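Local coordinates for endo-1,4-beta-mannanase (Eisenia fetida, PDB 5Y6T), which probably hydrolyses internal beta-1,4-mannosidic bonds of mannans as an endo-acting enzyme of glycoside hydrolase family 5, at residues Y263-Y268 with K291-G296; V282-Y287 with Q318-A323. All blocks are in the same frame, centred on the assembly; numbering follows the deposited sequence. Where two conformers were deposited one is given.

Contact 1 pairs two neighbouring strands of a (beta/alpha)8 barrel, and contact 2 ties the loop between them to the chain entering the next strand. Their centres lie about 8 Å apart, contact 1 inside the barrel wall and contact 2 farther out. Along the chain the segments alternate: 263-268, 282-287, 291-296, then 318-323. The long connection between strands 262-266 and 293-297 therefore supplies 282-287 to contact 2 before the chain returns for contact 1. Strand 293-297 joins them, since N293 O and I295 N probably bond to C321 N and G322 O where the chain enters strand 322-325. M265 SD also packs on Y287 CE2, so the connecting loop is held against the barrel.

Contact 1 of 2, residues Y263-Y268 with K291-G296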
loop_
_atom_site.group_PDB
_atom_site.type_symbol
_atom_site.label_atom_id
_atom_site.label_comp_id
_atom_site.label_asym_id
_atom_site.label_seq_id
_atom_site.Cartn_x
_atom_site.Cartn_y
_atom_site.Cartn_z
ATOM N N TYR A 263 -9.345 1.546 2.030
ATOM C CA TYR A 263 -9.020 0.132 2.310
ATOM C C TYR A 263 -8.315 -0.457 1.034
ATOM O O TYR A 263 -8.385 0.094 -0.087
ATOM C CB TYR A 263 -10.260 -0.668 2.664
ATOM C CG TYR A 263 -10.903 -0.182 3.927
ATOM C CD1 TYR A 263 -10.250 -0.268 5.160
ATOM C CD2 TYR A 263 -12.154 0.365 3.924
ATOM C CE1 TYR A 263 -10.831 0.189 6.312
ATOM C CE2 TYR A 263 -12.752 0.833 5.106
ATOM C CZ TYR A 263 -12.057 0.754 6.310
ATOM O OH TYR A 263 -12.566 1.143 7.525
ATOM N N GLN A 264 -7.592 -1.543 1.277
ATOM C CA GLN A 264 -6.824 -2.154 0.208
ATOM C C GLN A 264 -6.688 -3.649 0.522
ATOM O O GLN A 264 -6.064 -4.002 1.505
ATOM C CB GLN A 264 -5.451 -1.481 0.119
ATOM C CG GLN A 264 -4.523 -2.148 -0.874
ATOM C CD GLN A 264 -3.093 -1.681 -0.886
ATOM O OE1 GLN A 264 -2.200 -2.437 -1.329
ATOM N NE2 GLN A 264 -2.831 -0.534 -0.352
ATOM N N MET A 265 -7.301 -4.491 -0.280
ATOM C CA MET A 265 -7.240 -5.909 -0.101
ATOM C C MET A 265 -6.432 -6.519 -1.199
ATOM O O MET A 265 -6.664 -6.259 -2.362
ATOM C CB MET A 265 -8.670 -6.472 -0.232
ATOM C CG MET A 265 -9.561 -5.992 0.897
ATOM S SD MET A 265 -11.159 -6.686 0.605
ATOM C CE MET A 265 -12.060 -6.244 2.059
ATOM N N HIS A 266 -5.457 -7.318 -0.840
ATOM C CA HIS A 266 -4.732 -8.163 -1.796
ATOM C C HIS A 266 -5.432 -9.514 -1.939
ATOM O O HIS A 266 -6.207 -9.915 -1.042
ATOM C CB HIS A 266 -3.349 -8.429 -1.261
ATOM C CG HIS A 266 -2.576 -7.167 -1.038
ATOM N ND1 HIS A 266 -1.374 -7.129 -0.349
ATOM C CD2 HIS A 266 -2.892 -5.882 -1.315
ATOM C CE1 HIS A 266 -0.961 -5.882 -0.296
ATOM N NE2 HIS A 266 -1.858 -5.108 -0.873
ATOM N N THR A 267 -5.272 -10.178 -3.080
ATOM C CA THR A 267 -5.938 -11.453 -3.157
ATOM C C THR A 267 -5.176 -12.365 -4.083
ATOM O O THR A 267 -4.838 -11.983 -5.232
ATOM C CB THR A 267 -7.436 -11.359 -3.551
ATOM O OG1 THR A 267 -8.084 -12.684 -3.439
ATOM C CG2 THR A 267 -7.592 -10.786 -5.013
ATOM N N TYR A 268 -4.918 -13.554 -3.577
ATOM C CA TYR A 268 -4.309 -14.625 -4.352
ATOM C C TYR A 268 -5.007 -15.927 -4.074
ATOM O O TYR A 268 -5.556 -16.138 -2.965
ATOM C CB TYR A 268 -2.876 -14.795 -3.930
ATOM C CG TYR A 268 -2.027 -13.559 -4.240
ATOM C CD1 TYR A 268 -1.470 -13.375 -5.522
ATOM C CD2 TYR A 268 -1.781 -12.587 -3.273
ATOM C CE1 TYR A 268 -0.603 -12.330 -5.760
ATOM C CE2 TYR A 268 -0.966 -11.490 -3.522
ATOM C CZ TYR A 268 -0.397 -11.334 -4.790
ATOM O OH TYR A 268 0.455 -10.290 -5.041
ATOM N N LYS A 291 -15.070 3.326 3.494
ATOM C CA LYS A 291 -14.036 3.961 2.659
ATOM C C LYS A 291 -14.050 3.169 1.368
ATOM O O LYS A 291 -14.453 1.990 1.351
ATOM C CB LYS A 291 -12.636 3.810 3.288
ATOM C CG LYS A 291 -12.582 4.322 4.733
ATOM C CD LYS A 291 -11.176 4.116 5.314
ATOM C CE LYS A 291 -11.084 4.318 6.821
ATOM N NZ LYS A 291 -11.457 5.670 7.237
ATOM N N PRO A 292 -13.581 3.789 0.281
ATOM C CA PRO A 292 -13.316 3.015 -0.927
ATOM C C PRO A 292 -12.305 1.919 -0.681
ATOM O O PRO A 292 -11.618 1.959 0.346
ATOM C CB PRO A 292 -12.791 4.079 -1.930
ATOM C CG PRO A 292 -12.668 5.342 -1.253
ATOM C CD PRO A 292 -13.035 5.153 0.211
ATOM N N ASN A 293 -12.212 0.955 -1.621
ATOM C CA ASN A 293 -11.370 -0.215 -1.507
ATOM C C ASN A 293 -10.684 -0.473 -2.809
ATOM O O ASN A 293 -11.344 -0.558 -3.829
ATOM C CB ASN A 293 -12.280 -1.406 -1.168
ATOM C CG ASN A 293 -11.525 -2.650 -0.780
ATOM O OD1 ASN A 293 -10.332 -2.621 -0.451
ATOM N ND2 ASN A 293 -12.234 -3.736 -0.714
ATOM N N ASN A 294 -9.381 -0.716 -2.746
ATOM C CA ASN A 294 -8.461 -0.983 -3.874
ATOM C C ASN A 294 -8.012 -2.389 -3.839
ATOM O O ASN A 294 -7.590 -2.841 -2.819
ATOM C CB ASN A 294 -7.309 -0.029 -3.747
ATOM C CG ASN A 294 -6.265 -0.192 -4.844
ATOM O OD1 ASN A 294 -5.913 -1.298 -5.230
ATOM N ND2 ASN A 294 -5.734 0.915 -5.304
ATOM N N ILE A 295 -8.089 -3.138 -4.966
ATOM C CA ILE A 295 -7.517 -4.485 -4.975
ATOM C C ILE A 295 -6.015 -4.248 -5.268
ATOM O O ILE A 295 -5.591 -4.245 -6.455
ATOM C CB ILE A 295 -8.184 -5.399 -5.997
ATOM C CG1 ILE A 295 -9.725 -5.359 -5.886
ATOM C CG2 ILE A 295 -7.606 -6.812 -5.867
ATOM C CD1 ILE A 295 -10.484 -6.362 -6.788
ATOM N N GLY A 296 -5.240 -4.123 -4.189
ATOM C CA GLY A 296 -3.848 -3.584 -4.203
ATOM C C GLY A 296 -2.783 -4.558 -4.690
ATOM O O GLY A 296 -1.645 -4.181 -4.928
#
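K291 and Y263 open the pairing of strands 262-266 and 293-297, parallel neighbours in the (beta/alpha)8 barrel of family 5 glycoside hydrolases. The lysine chain crosses the tyrosine at about a right angle, placing K291 CD 3.9 Å from the Y263 ring centroid, a CH-pi contact over one face but offset toward the rim. Beyond it a bend at the last torsion leads NZ to a salt bridge with D246, while Y263 OH bonds to D290. P292 contributes its carbonyl: P292 O accepts a hydrogen bond from Y263 N at 2.9 Å, in the carbonyl plane. With CG anti to the backbone N (chi1 -170°), N293 reaches across toward the first strand, and its ND2 makes a weak but nearly straight bond (170°) to M265 SD at 3.4 Å; the firmer partner of ND2 is N284 OD1. N294 then bonds through both its N and its O, N294 N to Y263 O at 3.0 Å and N294 O to M265 N at 3.0 Å. I295 lays CG2 4.1 Å from T267 CG2. G296 carries the pairing on, its N donating to M265 O at the end of the barrel where enzymes of this family hold their active site. Here Q264 OE1 lies 3.5 Å from G296 CA, and H266 NE2, with the acceptor in its ring plane, donates to Q264 OE1 at 2.7 Å.

Contact 2 of 2, residues V282-Y287 with Q318-A323; sequences VPNSQY and QGYCGA
Y320 reaches from the chain leading into strand 322-325 to the turn at 282-287, and its ring meets N284 and V282 there. At the root, Y320 CB packs 3.4 Å from N293 O of the adjoining strand. CG stands anti to the carbonyl carbon (chi1 -59°), and the ring beyond it slides beneath N284, whose CB sits over the centre of one face, 3.6 Å from the Y320 centroid in a CH-pi contact. Farther out, Y320 CE2 passes 3.7 Å from N284 OD1; the amide plane is turned 45° from the ring, and OD1 accepts from N293 ND2. Y320 CE1 and CZ lie beside the backbone of N284, with Y320 CZ 3.5 Å from N284 N. At the tip, Y320 OH donates to V282 O at 2.7 Å, approaching from above that carbonyl's plane, and touches Y287 CE2 at 3.3 Å. V282 O has a second donor in W314 NE1, so two side chains grip one carbonyl. Beside the ring N284 N donates to Q318 O at 2.9 Å, nearly straight, while the side-chain N284 ND2 makes a weak bond to G319 O. A water bridges S285 N and Q318 O. Q318 is where the chain leaves helix 308-317, and Y320 packs against W314 of that helix, N293 and I295 of strand 293-297, and P279 of the connecting loop, joining helix, strand and loop at the barrel's outer layer.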
loop_
_atom_site.group_PDB
_atom_site.type_symbol
_atom_site.label_atom_id
_atom_site.label_comp_id
_atom_site.label_asym_id
_atom_site.label_seq_id
_atom_site.Cartn_x
_atom_site.Cartn_y
_atom_site.Cartn_z
ATOM N N VAL A 282 -16.340 -11.116 -5.373
ATOM C CA VAL A 282 -17.502 -10.430 -4.829
ATOM C C VAL A 282 -17.387 -8.962 -5.173
ATOM O O VAL A 282 -16.259 -8.429 -5.304
ATOM C CB VAL A 282 -17.651 -10.613 -3.321
ATOM C CG1 VAL A 282 -17.698 -12.098 -2.943
ATOM C CG2 VAL A 282 -16.562 -9.892 -2.557
ATOM N N PRO A 283 -18.517 -8.289 -5.335
ATOM C CA PRO A 283 -18.512 -6.830 -5.503
ATOM C C PRO A 283 -18.171 -6.115 -4.216
ATOM O O PRO A 283 -18.461 -6.606 -3.129
ATOM C CB PRO A 283 -19.902 -6.518 -5.986
ATOM C CG PRO A 283 -20.741 -7.620 -5.452
ATOM C CD PRO A 283 -19.890 -8.843 -5.314
ATOM N N ASN A 284 -17.457 -5.009 -4.328
ATOM C CA ASN A 284 -16.924 -4.285 -3.169
ATOM C C ASN A 284 -18.092 -3.887 -2.191
ATOM O O ASN A 284 -17.904 -3.798 -0.992
ATOM C CB ASN A 284 -16.194 -3.061 -3.613
ATOM C CG ASN A 284 -15.616 -2.309 -2.458
ATOM O OD1 ASN A 284 -15.005 -2.899 -1.582
ATOM N ND2 ASN A 284 -15.882 -1.064 -2.394
ATOM N N SER A 285 -19.280 -3.601 -2.732
ATOM C CA SER A 285 -20.399 -3.254 -1.836
ATOM C C SER A 285 -20.722 -4.302 -0.783
ATOM O O SER A 285 -21.144 -3.945 0.335
ATOM C CB SER A 285 -21.645 -2.908 -2.632
ATOM O OG SER A 285 -21.535 -1.607 -3.171
ATOM N N GLN A 286 -20.501 -5.582 -1.086
ATOM C CA GLN A 286 -20.756 -6.636 -0.088
ATOM C C GLN A 286 -19.879 -6.549 1.123
ATOM O O GLN A 286 -20.253 -7.088 2.151
ATOM C CB GLN A 286 -20.710 -8.004 -0.733
ATOM C CG GLN A 286 -21.923 -8.199 -1.641
ATOM C CD GLN A 286 -21.978 -9.513 -2.330
ATOM O OE1 GLN A 286 -21.116 -10.368 -2.128
ATOM N NE2 GLN A 286 -22.993 -9.684 -3.153
ATOM N N TYR A 287 -18.733 -5.868 1.034
ATOM C CA TYR A 287 -17.916 -5.663 2.191
ATOM C C TYR A 287 -18.458 -4.618 3.168
ATOM O O TYR A 287 -17.965 -4.516 4.332
ATOM C CB TYR A 287 -16.471 -5.301 1.822
ATOM C CG TYR A 287 -15.725 -6.346 1.058
ATOM C CD1 TYR A 287 -15.643 -7.634 1.560
ATOM C CD2 TYR A 287 -15.080 -6.048 -0.110
ATOM C CE1 TYR A 287 -14.937 -8.629 0.862
ATOM C CE2 TYR A 287 -14.343 -6.997 -0.793
ATOM C CZ TYR A 287 -14.272 -8.273 -0.306
ATOM O OH TYR A 287 -13.537 -9.224 -1.036
ATOM N N GLN A 318 -17.019 -3.655 -10.569
ATOM C CA GLN A 318 -17.724 -4.194 -9.382
ATOM C C GLN A 318 -17.376 -3.400 -8.121
ATOM O O GLN A 318 -17.459 -3.964 -6.988
ATOM C CB GLN A 318 -17.337 -5.669 -9.239
ATOM C CG GLN A 318 -17.846 -6.504 -10.428
ATOM C CD GLN A 318 -19.364 -6.512 -10.500
ATOM O OE1 GLN A 318 -20.016 -6.400 -9.500
ATOM N NE2 GLN A 318 -19.923 -6.671 -11.715
ATOM N N GLY A 319 -17.048 -2.123 -8.277
ATOM C CA GLY A 319 -17.121 -1.202 -7.094
ATOM C C GLY A 319 -15.805 -0.833 -6.417
ATOM O O GLY A 319 -15.789 -0.110 -5.410
ATOM N N TYR A 320 -14.688 -1.267 -6.999
ATOM C CA TYR A 320 -13.353 -0.971 -6.425
ATOM C C TYR A 320 -12.792 0.333 -6.984
ATOM O O TYR A 320 -13.196 0.811 -8.040
ATOM C CB TYR A 320 -12.399 -2.150 -6.628
ATOM C CG TYR A 320 -12.905 -3.420 -6.001
ATOM C CD1 TYR A 320 -13.807 -4.250 -6.668
ATOM C CD2 TYR A 320 -12.642 -3.723 -4.682
ATOM C CE1 TYR A 320 -14.355 -5.381 -6.080
ATOM C CE2 TYR A 320 -13.166 -4.822 -4.092
ATOM C CZ TYR A 320 -14.030 -5.665 -4.768
ATOM O OH TYR A 320 -14.552 -6.734 -4.120
ATOM N N CYS A 321 -11.862 0.958 -6.250
ATOM C CA CYS A 321 -11.270 2.193 -6.658
ATOM C C CYS A 321 -9.864 2.050 -7.275
ATOM O O CYS A 321 -9.218 3.023 -7.592
ATOM C CB CYS A 321 -11.227 3.209 -5.516
ATOM S SG CYS A 321 -10.056 2.834 -4.176
ATOM N N GLY A 322 -9.412 0.824 -7.422
ATOM C CA GLY A 322 -8.146 0.569 -8.070
ATOM C C GLY A 322 -7.866 -0.925 -8.144
ATOM O O GLY A 322 -8.537 -1.759 -7.508
ATOM N N ALA A 323 -6.841 -1.207 -8.968
ATOM C CA ALA A 323 -6.311 -2.509 -9.190
ATOM C C ALA A 323 -4.811 -2.404 -9.524
ATOM O O ALA A 323 -4.482 -1.740 -10.468
ATOM C CB ALA A 323 -7.081 -3.136 -10.328
HETATM O O HOH W 1 -19.892 -2.925 -5.556
#